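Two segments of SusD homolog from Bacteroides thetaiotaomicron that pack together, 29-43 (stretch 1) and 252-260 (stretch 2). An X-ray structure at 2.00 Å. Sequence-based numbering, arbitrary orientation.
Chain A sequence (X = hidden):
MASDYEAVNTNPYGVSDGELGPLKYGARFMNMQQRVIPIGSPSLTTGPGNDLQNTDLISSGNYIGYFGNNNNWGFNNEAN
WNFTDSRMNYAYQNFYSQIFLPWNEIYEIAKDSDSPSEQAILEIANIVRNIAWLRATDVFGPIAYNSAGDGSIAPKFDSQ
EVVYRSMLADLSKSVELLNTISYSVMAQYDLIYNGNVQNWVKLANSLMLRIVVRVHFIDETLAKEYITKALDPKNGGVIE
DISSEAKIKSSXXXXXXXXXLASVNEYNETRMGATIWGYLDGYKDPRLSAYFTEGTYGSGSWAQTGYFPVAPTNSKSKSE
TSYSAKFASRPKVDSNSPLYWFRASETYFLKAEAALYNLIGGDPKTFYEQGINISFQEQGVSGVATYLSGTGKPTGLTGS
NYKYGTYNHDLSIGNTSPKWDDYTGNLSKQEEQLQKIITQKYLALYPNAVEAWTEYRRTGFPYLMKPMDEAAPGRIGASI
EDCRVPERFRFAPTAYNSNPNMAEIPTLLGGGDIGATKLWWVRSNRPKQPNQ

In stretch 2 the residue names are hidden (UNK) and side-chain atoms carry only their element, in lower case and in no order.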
ATOM      1  N   PHE A  29     -19.893  -3.813  10.827  1.00 15.33           N
ATOM      2  CA  PHE A  29     -19.327  -4.011   9.498  1.00 15.51           C
ATOM      3  C   PHE A  29     -18.876  -2.695   8.864  1.00 14.49           C
ATOM      4  O   PHE A  29     -17.841  -2.642   8.198  1.00 14.91           O
ATOM      5  CB  PHE A  29     -20.345  -4.715   8.593  1.00 16.60           C
ATOM      6  CG  PHE A  29     -19.821  -5.037   7.223  1.00 18.55           C
ATOM      7  CD1 PHE A  29     -18.586  -5.663   7.064  1.00 16.56           C
ATOM      8  CD2 PHE A  29     -20.562  -4.720   6.089  1.00 17.01           C
ATOM      9  CE1 PHE A  29     -18.098  -5.968   5.795  1.00 19.72           C
ATOM     10  CE2 PHE A  29     -20.085  -5.021   4.817  1.00 20.12           C
ATOM     11  CZ  PHE A  29     -18.849  -5.645   4.670  1.00 18.55           C
HETATM   12  N   MSE A  30     -19.641  -1.628   9.068  1.00 14.62           N
HETATM   13  CA  MSE A  30     -19.252  -0.347   8.493  1.00 14.71           C
HETATM   14  C   MSE A  30     -18.015   0.204   9.195  1.00 12.95           C
HETATM   15  O   MSE A  30     -17.183   0.863   8.572  1.00 11.72           O
HETATM   16  CB  MSE A  30     -20.413   0.651   8.555  1.00 15.72           C
HETATM   17  CG  MSE A  30     -21.554   0.290   7.615  1.00 15.31           C
HETATM   18 SE   MSE A  30     -22.723   1.779   7.211  1.00 25.68          SE
HETATM   19  CE  MSE A  30     -23.530   1.961   8.959  1.00 20.16           C
ATOM     20  N   ASN A  31     -17.888  -0.081  10.488  1.00 13.88           N
ATOM     21  CA  ASN A  31     -16.727   0.364  11.252  1.00 14.85           C
ATOM     22  C   ASN A  31     -15.512  -0.343  10.662  1.00 13.68           C
ATOM     23  O   ASN A  31     -14.474   0.278  10.426  1.00 11.52           O
ATOM     24  CB  ASN A  31     -16.881  -0.009  12.734  1.00 19.47           C
ATOM     25  CG  ASN A  31     -15.693   0.434  13.585  1.00 24.66           C
ATOM     26  OD1 ASN A  31     -15.623   0.132  14.779  1.00 29.34           O
ATOM     27  ND2 ASN A  31     -14.761   1.154  12.978  1.00 25.68           N
HETATM   28  N   MSE A  32     -15.654  -1.641  10.409  1.00 13.11           N
HETATM   29  CA  MSE A  32     -14.566  -2.431   9.833  1.00 13.49           C
HETATM   30  C   MSE A  32     -14.074  -1.849   8.515  1.00 12.14           C
HETATM   31  O   MSE A  32     -12.872  -1.686   8.305  1.00 11.29           O
HETATM   32  CB  MSE A  32     -15.010  -3.881   9.582  1.00 13.82           C
HETATM   33  CG  MSE A  32     -15.090  -4.755  10.821  1.00 17.12           C
HETATM   34 SE   MSE A  32     -15.377  -6.615  10.317  1.00 17.89          SE
HETATM   35  CE  MSE A  32     -13.634  -6.973   9.548  1.00 15.86           C
ATOM     36  N   GLN A  33     -15.012  -1.551   7.622  1.00 12.42           N
ATOM     37  CA  GLN A  33     -14.671  -1.009   6.315  1.00 12.31           C
ATOM     38  C   GLN A  33     -13.907   0.307   6.386  1.00 11.58           C
ATOM     39  O   GLN A  33     -13.003   0.552   5.586  1.00 11.84           O
ATOM     40  CB  GLN A  33     -15.942  -0.830   5.485  1.00 13.03           C
ATOM     41  CG  GLN A  33     -16.666  -2.138   5.233  1.00 13.80           C
ATOM     42  CD  GLN A  33     -18.009  -1.938   4.575  1.00 15.91           C
ATOM     43  OE1 GLN A  33     -18.097  -1.721   3.367  1.00 16.41           O
ATOM     44  NE2 GLN A  33     -19.069  -1.998   5.372  1.00 14.88           N
ATOM     45  N   GLN A  34     -14.267   1.154   7.340  1.00 11.74           N
ATOM     46  CA  GLN A  34     -13.595   2.436   7.487  1.00 12.92           C
ATOM     47  C   GLN A  34     -12.219   2.285   8.126  1.00 12.99           C
ATOM     48  O   GLN A  34     -11.435   3.229   8.135  1.00 14.34           O
ATOM     49  CB  GLN A  34     -14.440   3.375   8.341  1.00 14.15           C
ATOM     50  CG  GLN A  34     -15.805   3.659   7.759  1.00 16.44           C
ATOM     51  CD  GLN A  34     -16.678   4.417   8.725  1.00 17.37           C
ATOM     52  OE1 GLN A  34     -16.434   5.589   9.008  1.00 17.44           O
ATOM     53  NE2 GLN A  34     -17.699   3.748   9.252  1.00 14.71           N
ATOM     54  N   ARG A  35     -11.933   1.100   8.661  1.00 11.45           N
ATOM     55  CA  ARG A  35     -10.656   0.838   9.326  1.00 13.64           C
ATOM     56  C   ARG A  35      -9.563   0.217   8.457  1.00 14.31           C
ATOM     57  O   ARG A  35      -8.377   0.356   8.764  1.00 16.09           O
ATOM     58  CB  ARG A  35     -10.875  -0.073  10.538  1.00 15.69           C
ATOM     59  CG  ARG A  35     -11.723   0.535  11.636  1.00 19.74           C
ATOM     60  CD  ARG A  35     -11.034   1.719  12.276  1.00 24.17           C
ATOM     61  NE  ARG A  35     -11.821   2.243  13.387  1.00 26.10           N
ATOM     62  CZ  ARG A  35     -11.387   3.163  14.240  1.00 27.66           C
ATOM     63  NH1 ARG A  35     -10.167   3.666  14.110  1.00 27.29           N
ATOM     64  NH2 ARG A  35     -12.178   3.577  15.224  1.00 27.64           N
ATOM     65  N   VAL A  36      -9.948  -0.489   7.397  1.00 12.47           N
ATOM     66  CA  VAL A  36      -8.963  -1.126   6.518  1.00 13.48           C
ATOM     67  C   VAL A  36      -7.863  -0.118   6.191  1.00 13.93           C
ATOM     68  O   VAL A  36      -6.676  -0.395   6.358  1.00 14.77           O
ATOM     69  CB  VAL A  36      -9.630  -1.633   5.233  1.00 12.47           C
ATOM     70  CG1 VAL A  36      -8.587  -2.249   4.304  1.00 11.92           C
ATOM     71  CG2 VAL A  36     -10.698  -2.659   5.593  1.00 13.61           C
ATOM     72  N   ILE A  37      -8.285   1.046   5.711  1.00 14.35           N
ATOM     73  CA  ILE A  37      -7.404   2.165   5.413  1.00 15.18           C
ATOM     74  C   ILE A  37      -8.196   3.291   6.073  1.00 14.56           C
ATOM     75  O   ILE A  37      -9.289   3.628   5.619  1.00 14.49           O
ATOM     76  CB  ILE A  37      -7.271   2.425   3.903  1.00 16.86           C
ATOM     77  CG1 ILE A  37      -6.642   1.209   3.214  1.00 18.08           C
ATOM     78  CG2 ILE A  37      -6.397   3.650   3.673  1.00 17.51           C
ATOM     79  CD1 ILE A  37      -6.389   1.406   1.729  1.00 18.95           C
ATOM     80  N   PRO A  38      -7.652   3.878   7.152  1.00 14.98           N
ATOM     81  CA  PRO A  38      -8.262   4.958   7.940  1.00 15.32           C
ATOM     82  C   PRO A  38      -9.013   6.056   7.207  1.00 14.22           C
ATOM     83  O   PRO A  38      -8.432   6.809   6.437  1.00 13.25           O
ATOM     84  CB  PRO A  38      -7.086   5.524   8.737  1.00 17.16           C
ATOM     85  CG  PRO A  38      -6.152   4.378   8.842  1.00 16.52           C
ATOM     86  CD  PRO A  38      -6.219   3.760   7.480  1.00 13.46           C
ATOM     87  N   ILE A  39     -10.311   6.144   7.486  1.00 13.94           N
ATOM     88  CA  ILE A  39     -11.178   7.165   6.915  1.00 13.26           C
ATOM     89  C   ILE A  39     -12.425   7.215   7.788  1.00 13.09           C
ATOM     90  O   ILE A  39     -12.807   6.208   8.389  1.00 14.11           O
ATOM     91  CB  ILE A  39     -11.573   6.845   5.459  1.00 14.25           C
ATOM     92  CG1 ILE A  39     -12.301   8.049   4.852  1.00 14.05           C
ATOM     93  CG2 ILE A  39     -12.457   5.611   5.413  1.00 14.06           C
ATOM     94  CD1 ILE A  39     -12.469   7.972   3.347  1.00 13.44           C
ATOM     95  N   GLY A  40     -13.056   8.379   7.875  1.00 12.40           N
ATOM     96  CA  GLY A  40     -14.235   8.478   8.713  1.00 11.48           C
ATOM     97  C   GLY A  40     -15.183   9.598   8.362  1.00 13.49           C
ATOM     98  O   GLY A  40     -14.956  10.360   7.420  1.00 14.42           O
ATOM     99  N   SER A  41     -16.261   9.677   9.136  1.00 13.97           N
ATOM    100  CA  SER A  41     -17.298  10.686   8.972  1.00 14.19           C
ATOM    101  C   SER A  41     -16.742  12.102   9.040  1.00 15.11           C
ATOM    102  O   SER A  41     -15.804  12.376   9.789  1.00 12.69           O
ATOM    103  CB  SER A  41     -18.354  10.507  10.064  1.00 17.34           C
ATOM    104  OG  SER A  41     -19.227  11.619  10.119  1.00 19.56           O
ATOM    105  N   PRO A  42     -17.312  13.026   8.250  1.00 16.32           N
ATOM    106  CA  PRO A  42     -16.835  14.412   8.267  1.00 16.93           C
ATOM    107  C   PRO A  42     -16.907  14.987   9.682  1.00 16.35           C
ATOM    108  O   PRO A  42     -16.110  15.849  10.056  1.00 16.82           O
ATOM    109  CB  PRO A  42     -17.797  15.119   7.317  1.00 18.86           C
ATOM    110  CG  PRO A  42     -18.145  14.042   6.334  1.00 19.28           C
ATOM    111  CD  PRO A  42     -18.359  12.842   7.228  1.00 16.93           C
ATOM    112  N   SER A  43     -17.858  14.494  10.471  1.00 15.57           N
ATOM    113  CA  SER A  43     -18.034  14.980  11.836  1.00 16.96           C
ATOM    114  C   SER A  43     -16.852  14.669  12.757  1.00 16.00           C
ATOM    115  O   SER A  43     -16.718  15.278  13.817  1.00 17.86           O
ATOM    116  CB  SER A  43     -19.314  14.407  12.443  1.00 17.12           C
ATOM    117  OG  SER A  43     -19.185  13.021  12.677  1.00 25.52           O
ATOM    118  N   UNK A 252     -24.527   7.859   0.821  1.00 22.37           N
ATOM    119  CA  UNK A 252     -25.671   8.100   1.697  1.00 22.91           C
ATOM    120  C   UNK A 252     -25.666   7.105   2.855  1.00 21.85           C
ATOM    121  O   UNK A 252     -26.164   7.401   3.946  1.00 21.09           O
ATOM    122  c   UNK A 252     -26.989   7.989   0.905  1.00 26.39           C
ATOM    123  c   UNK A 252     -27.386   6.544   0.604  1.00 29.98           C
ATOM    124  o   UNK A 252     -28.579   6.194   0.786  1.00 30.64           O
ATOM    125  o   UNK A 252     -26.512   5.761   0.174  1.00 31.96           O
ATOM    126  N   UNK A 253     -25.095   5.926   2.614  1.00 20.18           N
ATOM    127  CA  UNK A 253     -25.013   4.881   3.632  1.00 19.61           C
ATOM    128  C   UNK A 253     -24.099   5.314   4.768  1.00 19.03           C
ATOM    129  O   UNK A 253     -24.306   4.945   5.929  1.00 18.70           O
ATOM    130  c   UNK A 253     -24.449   3.593   3.032  1.00 20.01           C
ATOM    131  c   UNK A 253     -25.251   3.015   1.888  1.00 20.92           C
ATOM    132  c   UNK A 253     -24.543   1.791   1.334  1.00 19.86           C
ATOM    133  c   UNK A 253     -25.253   1.246   0.110  1.00 18.49           C
ATOM    134  n   UNK A 253     -24.522   0.088  -0.451  1.00 19.64           N
ATOM    135  N   UNK A 254     -23.075   6.083   4.420  1.00 18.06           N
ATOM    136  CA  UNK A 254     -22.117   6.559   5.408  1.00 18.15           C
ATOM    137  C   UNK A 254     -21.315   7.723   4.851  1.00 16.89           C
ATOM    138  O   UNK A 254     -20.374   7.526   4.083  1.00 16.56           O
ATOM    139  c   UNK A 254     -21.171   5.420   5.808  1.00 19.24           C
ATOM    140  c   UNK A 254     -21.575   4.894   9.120  1.00 27.18           C
ATOM    141  c   UNK A 254     -20.056   5.811   6.780  1.00 22.28           C
ATOM    142 se   UNK A 254     -20.680   6.486   8.493  1.00 31.20          SE
ATOM    143  N   UNK A 255     -21.694   8.960   5.203  1.00 17.24           N
ATOM    144  CA  UNK A 255     -20.936  10.102   4.688  1.00 16.11           C
ATOM    145  C   UNK A 255     -19.499  10.008   5.194  1.00 15.12           C
ATOM    146  O   UNK A 255     -19.264   9.627   6.342  1.00 13.81           O
ATOM    147  c   UNK A 255     -23.103  10.802   5.327  1.00 19.12           C
ATOM    148  c   UNK A 255     -22.925   9.406   5.880  1.00 19.38           C
ATOM    149  c   UNK A 255     -21.678  11.297   5.275  1.00 17.62           C
ATOM    150  N   UNK A 256     -18.542  10.344   4.337  1.00 14.44           N
ATOM    151  CA  UNK A 256     -17.135  10.290   4.714  1.00 13.57           C
ATOM    152  C   UNK A 256     -16.352  11.496   4.217  1.00 14.90           C
ATOM    153  O   UNK A 256     -16.710  12.121   3.222  1.00 15.14           O
ATOM    154  c   UNK A 256     -16.999   7.660   4.619  1.00 12.17           C
ATOM    155  c   UNK A 256     -16.480   9.023   4.155  1.00 12.86           C
ATOM    156  c   UNK A 256     -16.723   7.470   6.101  1.00 12.70           C
ATOM    157  c   UNK A 256     -16.326   6.568   3.802  1.00 13.23           C
ATOM    158  N   UNK A 257     -15.280  11.812   4.932  1.00 14.51           N
ATOM    159  CA  UNK A 257     -14.392  12.907   4.576  1.00 13.48           C
ATOM    160  C   UNK A 257     -13.072  12.240   4.206  1.00 13.13           C
ATOM    161  O   UNK A 257     -12.450  11.594   5.049  1.00 12.53           O
ATOM    162  c   UNK A 257     -12.972  15.736   6.869  1.00 17.95           C
ATOM    163  c   UNK A 257     -13.180  14.980   5.560  1.00 19.01           C
ATOM    164  c   UNK A 257     -14.172  13.832   5.776  1.00 15.74           C
ATOM    165  c   UNK A 257     -13.711  15.916   4.474  1.00 18.10           C
ATOM    166  N   UNK A 258     -12.639  12.373   2.958  1.00 13.22           N
ATOM    167  CA  UNK A 258     -11.383  11.740   2.581  1.00 13.34           C
ATOM    168  C   UNK A 258     -10.338  12.130   3.625  1.00 13.84           C
ATOM    169  O   UNK A 258     -10.142  13.311   3.912  1.00 12.37           O
ATOM    170  o   UNK A 258      -8.602  11.689   1.195  1.00 11.62           O
ATOM    171  c   UNK A 258     -10.938  12.177   1.190  1.00 12.26           C
ATOM    172  c   UNK A 258      -9.709  11.431   0.727  1.00 12.76           C
ATOM    173  n   UNK A 258      -9.900  10.477  -0.176  1.00 12.70           N
ATOM    174  N   UNK A 259      -9.679  11.126   4.185  1.00 13.56           N
ATOM    175  CA  UNK A 259      -8.696  11.329   5.238  1.00 13.97           C
ATOM    176  C   UNK A 259      -7.336  11.898   4.853  1.00 14.14           C
ATOM    177  O   UNK A 259      -6.485  12.093   5.719  1.00 12.54           O
ATOM    178  c   UNK A 259      -8.523  10.023   6.015  1.00 14.16           C
ATOM    179  o   UNK A 259      -8.588   8.911   5.137  1.00 13.27           O
ATOM    180  N   UNK A 260      -7.117  12.162   3.570  1.00 11.66           N
ATOM    181  CA  UNK A 260      -5.854  12.759   3.145  1.00 12.97           C
ATOM    182  C   UNK A 260      -5.932  14.277   3.300  1.00 12.31           C
ATOM    183  O   UNK A 260      -4.913  14.965   3.331  1.00 10.85           O
ATOM    184  c   UNK A 260      -3.216  11.801  -0.563  1.00 15.39           C
ATOM    185 se   UNK A 260      -4.906  10.858  -0.560  1.00 31.71          SE
ATOM    186  c   UNK A 260      -5.287  11.008   1.347  1.00 15.70           C
ATOM    187  c   UNK A 260      -5.563  12.451   1.672  1.00 15.01           C
TER
HETATM  188  O   HOH W   1     -11.688  11.126   7.551  1.00 12.49           O

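Position 252 carries two side-chain carbons, the second bearing two oxygens. That is a short carboxylate, and it makes no contact with stretch 1. The residue is Asp 252.

Position 253 has four carbons in a row ending in nitrogen. CA-to-CB points toward stretch 1, but the chain then leads away. Its backbone O lies 3.8 Å from SE of Met 30. The residue is Lys 253.

Position 254 has two carbons, a selenium and a final carbon, unbranched. The terminal carbon lies 3.5 Å from CE of Met 30. The selenium identifies selenomethionine, Met 254. Its CG also lies 4.0 Å from NE2 of Gln 34.

Position 255 has three carbons that close a ring onto the backbone N. CB lies 4.1 Å from CD of Pro 42. Only proline closes such a ring, so this is Pro 255. Its backbone O receives a CA-H...O contact from CA of Ser 41 at 3.5 Å.

Position 256 has four carbons, forked at the second. One terminal carbon lies 4.1 Å from CD1 of Ile 39. A fork there, one carbon beyond CB, means leucine rather than isoleucine. This is Leu 256. Its CD2 is 3.5 Å from both OE1 of Gln 34 and C of Gly 40. The side chain thus reaches Gln 34, Ile 39 and Gly 40.

Position 257 shows the same four carbons and the same fork. Its CB is 4.0 Å from CG of Pro 42. It is Leu 257. Its backbone N donates a nearly straight hydrogen bond of 2.9 Å to O of Gly 40.

Position 258 has two carbons, the second carrying one oxygen and one nitrogen. CA-to-CB points away from stretch 1, although CA is 4.0 Å from CD1 of Ile 39. The residue is Asn 258. Its OD1 accepts a capping bond of 2.8 Å from the backbone N of position 260.

Position 259 has one carbon, then one oxygen. That oxygen donates a very short hydrogen bond of 2.5 Å to O of Pro 38. The residue is Ser 259.

Position 260 repeats the unbranched selenium pattern but does not touch stretch 1. It is Met 260.

The contact joins apolar packing to two direct hydrogen bonds. Met 30, Ile 39 and Pro 42 supply apolar surface along stretch 1. Water 1 adds a bridge, accepting from N of Gly 40 at 3.1 Å and lying 2.7 Å from O of Leu 257.

Stretch 2, residues 252-260: DKMPLLNSM
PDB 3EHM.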